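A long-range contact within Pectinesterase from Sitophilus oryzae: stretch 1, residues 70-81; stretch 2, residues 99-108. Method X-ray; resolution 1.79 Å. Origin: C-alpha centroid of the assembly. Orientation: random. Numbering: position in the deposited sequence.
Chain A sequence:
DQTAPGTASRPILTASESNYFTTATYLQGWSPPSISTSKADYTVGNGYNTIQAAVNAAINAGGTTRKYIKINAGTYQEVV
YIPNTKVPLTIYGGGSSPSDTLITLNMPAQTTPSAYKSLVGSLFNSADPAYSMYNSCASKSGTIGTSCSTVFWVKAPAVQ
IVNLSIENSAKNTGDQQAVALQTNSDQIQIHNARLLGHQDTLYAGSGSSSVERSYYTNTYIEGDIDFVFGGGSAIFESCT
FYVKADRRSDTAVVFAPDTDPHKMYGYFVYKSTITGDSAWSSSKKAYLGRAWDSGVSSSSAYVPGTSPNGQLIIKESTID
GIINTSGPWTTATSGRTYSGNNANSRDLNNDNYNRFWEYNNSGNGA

Stretch 1 (70-81) KINAGTYQEVVY
Stretch 2 (99-108) SDTLITLNMP

How do the two stretches run past each other? Strand 74-76 lies beside strand 101-105 in parallel, the axes 4.7 Å apart at closest and 24° from perfect alignment. Gly-74 pairs with Thr-101, Thr-75 with Leu-102 and Tyr-76 with Ile-103, at CA-CA distances of 5.1, 4.8 and 4.8 Å. The ladder is the alternating one of parallel sheet: Gly-74 N donates to Asp-100 O (2.9 Å), Leu-102 N to Gly-74 O (2.9 Å), Tyr-76 N to Leu-102 O (2.8 Å) and Thr-104 N to Tyr-76 O (3.0 Å). The first is bent, with 143° at the hydrogen; its acceptor, Asp-100, lies in the 3-10 segment just before the strand. The other three are nearly straight, at 164° to 169°. Phi/psi values of -112/126 at Thr-75, -118/115 at Tyr-76, -125/121 at Leu-102 and -108/113 at Ile-103 keep both chains extended.

Why does Ile-103 bury the most surface? It gives up 89 Å², the largest share in the contact, and touches Ile-71, Tyr-76, Glu-78 and Val-80. Its m, t rotamer (chi1 -52°, chi2 169°) places Ile-103 CD1 4.1 Å from Ile-71 CD1, while Ile-103 CG2 lies 3.4 Å from Glu-78 O and 4.2 Å from Val-80 CG2. Ile-71 is also m, t, and its CA-to-CB bond points toward stretch 2. Glu-78 O is buried by this contact and has no polar partner in the model. Beside the ladder, Ile-103 CA approaches Tyr-76 O at 3.4 Å in a CA-H...O contact.

What does Thr-101 meet on the same face as Ile-103? With chi1 at -51° (m), Thr-101 CG2 sits 3.6 Å from Ile-71 CG2 and 4.3 Å from Tyr-76 CE1. The Tyr-76 side chain (chi1 -63°, chi2 84°) turns back along its own stretch, and Tyr-76 OH donates to Asn-72 O at 2.6 Å. Gly-74 has no side chain, and a CB there would point to this same face and be crowded by Tyr-76 CE1. Its phi/psi of 158/179 would also jam a CB against the carbonyl of Ala-73, which by itself calls for glycine. On the other face Thr-75 (chi1 -60°) and Leu-102 (t, p) bring Thr-75 CG2 within 4.2 Å of Leu-102 CD2.

How does Leu-105 close the contact after the ladder ends? Its CA-to-CB bond points sideways, but the m, t rotamer (chi1 -74°, chi2 169°) carries its end nearer to stretch 1. Leu-105 CD2 reaches 3.8 Å from Gln-77 C, and Leu-105 CD1 comes 3.7 Å from Glu-78 C and 3.8 Å from Val-79 CG1. Val-79 CG1, set by chi1 of -66° (m), also lies 3.9 Å from Met-107 CE, the end of a t, t, p side chain. Just before this apolar patch, Gln-77 CA makes a 3.3 Å CA-H...O contact with Thr-104 O.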

# COMPACT_ATOMS: atom_id res chain seq x y z
N LYS A 70 2.66 -19.73 -10.76
CA LYS A 70 2.96 -18.94 -11.94
C LYS A 70 1.69 -18.55 -12.67
O LYS A 70 0.85 -19.41 -12.96
CB LYS A 70 3.85 -19.73 -12.87
CG LYS A 70 4.22 -18.95 -14.11
CD LYS A 70 5.33 -19.65 -14.88
CE LYS A 70 4.82 -20.88 -15.60
NZ LYS A 70 5.81 -21.31 -16.63
N ILE A 71 1.54 -17.27 -12.97
CA ILE A 71 0.41 -16.79 -13.76
C ILE A 71 0.87 -16.44 -15.17
O ILE A 71 1.56 -15.44 -15.38
CB ILE A 71 -0.26 -15.55 -13.13
CG1 ILE A 71 -0.60 -15.80 -11.65
CG2 ILE A 71 -1.50 -15.14 -13.95
CD1 ILE A 71 -1.29 -14.66 -10.92
N ASN A 72 0.46 -17.25 -16.14
CA ASN A 72 0.83 -16.97 -17.51
C ASN A 72 0.40 -15.56 -17.90
O ASN A 72 -0.64 -15.08 -17.46
CB ASN A 72 0.21 -17.98 -18.47
CG ASN A 72 0.98 -19.28 -18.53
OD1 ASN A 72 2.06 -19.41 -17.96
ND2 ASN A 72 0.44 -20.25 -19.24
N ALA A 73 1.22 -14.95 -18.75
CA ALA A 73 0.98 -13.62 -19.26
C ALA A 73 -0.45 -13.50 -19.79
O ALA A 73 -0.95 -14.42 -20.43
CB ALA A 73 1.97 -13.30 -20.37
N GLY A 74 -1.12 -12.39 -19.51
CA GLY A 74 -2.51 -12.24 -19.91
C GLY A 74 -3.23 -11.20 -19.07
O GLY A 74 -2.64 -10.59 -18.18
N THR A 75 -4.50 -10.97 -19.38
CA THR A 75 -5.33 -10.08 -18.59
C THR A 75 -6.38 -10.94 -17.92
O THR A 75 -7.09 -11.70 -18.58
CB THR A 75 -6.02 -9.01 -19.45
OG1 THR A 75 -5.03 -8.20 -20.11
CG2 THR A 75 -6.91 -8.12 -18.58
N TYR A 76 -6.47 -10.82 -16.59
CA TYR A 76 -7.37 -11.60 -15.74
C TYR A 76 -8.36 -10.69 -15.01
O TYR A 76 -7.95 -9.88 -14.20
CB TYR A 76 -6.54 -12.36 -14.72
CG TYR A 76 -5.59 -13.36 -15.35
CD1 TYR A 76 -4.34 -12.97 -15.83
CD2 TYR A 76 -5.93 -14.70 -15.45
CE1 TYR A 76 -3.45 -13.89 -16.40
CE2 TYR A 76 -5.07 -15.63 -16.03
CZ TYR A 76 -3.83 -15.22 -16.50
OH TYR A 76 -2.98 -16.16 -17.07
N GLN A 77 -9.65 -10.81 -15.31
CA GLN A 77 -10.66 -9.99 -14.64
C GLN A 77 -11.30 -10.76 -13.49
O GLN A 77 -12.36 -11.36 -13.60
CB GLN A 77 -11.68 -9.47 -15.66
CG GLN A 77 -10.99 -8.60 -16.71
CD GLN A 77 -11.92 -8.18 -17.80
OE1 GLN A 77 -12.73 -7.26 -17.62
NE2 GLN A 77 -11.84 -8.85 -18.93
N GLU A 78 -10.59 -10.73 -12.37
CA GLU A 78 -10.93 -11.51 -11.21
C GLU A 78 -10.26 -10.96 -9.98
O GLU A 78 -9.36 -10.15 -10.08
CB GLU A 78 -10.49 -12.98 -11.39
CG GLU A 78 -9.24 -13.19 -12.21
CD GLU A 78 -9.13 -14.62 -12.77
OE1 GLU A 78 -8.72 -15.51 -12.02
OE2 GLU A 78 -9.42 -14.86 -13.96
N VAL A 79 -10.74 -11.37 -8.82
CA VAL A 79 -10.03 -11.17 -7.57
C VAL A 79 -9.09 -12.33 -7.28
O VAL A 79 -9.23 -13.43 -7.85
CB VAL A 79 -10.97 -11.01 -6.37
CG1 VAL A 79 -11.77 -9.72 -6.49
CG2 VAL A 79 -11.88 -12.21 -6.19
N VAL A 80 -8.15 -12.09 -6.37
CA VAL A 80 -7.27 -13.13 -5.81
C VAL A 80 -7.27 -12.94 -4.30
O VAL A 80 -6.86 -11.89 -3.81
CB VAL A 80 -5.84 -13.00 -6.36
CG1 VAL A 80 -4.95 -14.12 -5.82
CG2 VAL A 80 -5.85 -12.99 -7.87
N TYR A 81 -7.77 -13.94 -3.58
CA TYR A 81 -7.92 -13.88 -2.14
C TYR A 81 -6.99 -14.93 -1.55
O TYR A 81 -7.10 -16.12 -1.88
CB TYR A 81 -9.34 -14.20 -1.69
CG TYR A 81 -10.41 -13.13 -1.94
CD1 TYR A 81 -10.09 -11.89 -2.47
CD2 TYR A 81 -11.74 -13.38 -1.62
CE1 TYR A 81 -11.08 -10.95 -2.69
CE2 TYR A 81 -12.73 -12.43 -1.82
CZ TYR A 81 -12.39 -11.22 -2.36
OH TYR A 81 -13.37 -10.27 -2.59
N SER A 99 4.23 -5.82 -16.56
CA SER A 99 3.06 -5.33 -17.30
C SER A 99 2.39 -6.42 -18.15
O SER A 99 1.23 -6.27 -18.56
CB SER A 99 3.44 -4.12 -18.16
OG SER A 99 4.43 -4.49 -19.09
N ASP A 100 3.11 -7.52 -18.39
CA ASP A 100 2.61 -8.63 -19.19
C ASP A 100 1.55 -9.51 -18.47
O ASP A 100 0.92 -10.35 -19.10
CB ASP A 100 3.78 -9.53 -19.63
CG ASP A 100 4.73 -8.83 -20.59
OD1 ASP A 100 4.29 -7.87 -21.26
OD2 ASP A 100 5.91 -9.22 -20.66
N THR A 101 1.39 -9.35 -17.16
CA THR A 101 0.43 -10.11 -16.39
C THR A 101 -0.39 -9.14 -15.57
O THR A 101 0.13 -8.51 -14.66
CB THR A 101 1.15 -11.12 -15.49
OG1 THR A 101 2.08 -11.88 -16.28
CG2 THR A 101 0.14 -12.05 -14.85
N LEU A 102 -1.66 -8.98 -15.92
CA LEU A 102 -2.51 -7.93 -15.36
C LEU A 102 -3.78 -8.52 -14.74
O LEU A 102 -4.55 -9.19 -15.43
CB LEU A 102 -2.88 -6.93 -16.44
CG LEU A 102 -3.91 -5.86 -16.06
CD1 LEU A 102 -3.32 -4.98 -14.96
CD2 LEU A 102 -4.33 -5.02 -17.26
N ILE A 103 -3.97 -8.28 -13.45
CA ILE A 103 -5.14 -8.69 -12.73
C ILE A 103 -5.92 -7.42 -12.46
O ILE A 103 -5.44 -6.56 -11.73
CB ILE A 103 -4.75 -9.35 -11.40
CG1 ILE A 103 -3.70 -10.45 -11.63
CG2 ILE A 103 -5.98 -9.90 -10.69
CD1 ILE A 103 -3.07 -10.97 -10.36
N THR A 104 -7.10 -7.27 -13.07
CA THR A 104 -7.76 -5.99 -13.05
C THR A 104 -9.28 -6.07 -12.94
O THR A 104 -9.89 -6.96 -13.53
CB THR A 104 -7.40 -5.16 -14.31
OG1 THR A 104 -8.09 -3.91 -14.27
CG2 THR A 104 -7.77 -5.87 -15.63
N LEU A 105 -9.86 -5.13 -12.20
CA LEU A 105 -11.31 -4.97 -12.14
C LEU A 105 -11.64 -3.50 -11.91
O LEU A 105 -10.79 -2.77 -11.42
CB LEU A 105 -11.89 -5.78 -10.98
CG LEU A 105 -11.98 -7.29 -11.13
CD1 LEU A 105 -12.32 -7.94 -9.81
CD2 LEU A 105 -13.01 -7.66 -12.19
N ASN A 106 -12.84 -3.08 -12.31
CA ASN A 106 -13.40 -1.75 -11.96
C ASN A 106 -14.40 -2.03 -10.84
O ASN A 106 -15.56 -2.38 -11.09
CB ASN A 106 -14.11 -1.12 -13.18
CG ASN A 106 -14.68 0.28 -12.91
OD1 ASN A 106 -14.89 0.70 -11.77
ND2 ASN A 106 -14.98 0.99 -13.99
N MET A 107 -13.94 -1.90 -9.60
CA MET A 107 -14.71 -2.37 -8.46
C MET A 107 -14.46 -1.46 -7.28
O MET A 107 -13.65 -1.78 -6.39
CB MET A 107 -14.33 -3.81 -8.11
CG MET A 107 -15.29 -4.47 -7.11
SD MET A 107 -15.05 -6.25 -6.95
CE MET A 107 -13.57 -6.33 -5.95
N PRO A 108 -15.16 -0.31 -7.25
CA PRO A 108 -15.02 0.61 -6.12
C PRO A 108 -15.69 0.12 -4.82
O PRO A 108 -16.46 -0.85 -4.83
CB PRO A 108 -15.71 1.88 -6.62
CG PRO A 108 -16.77 1.39 -7.57
CD PRO A 108 -16.13 0.18 -8.25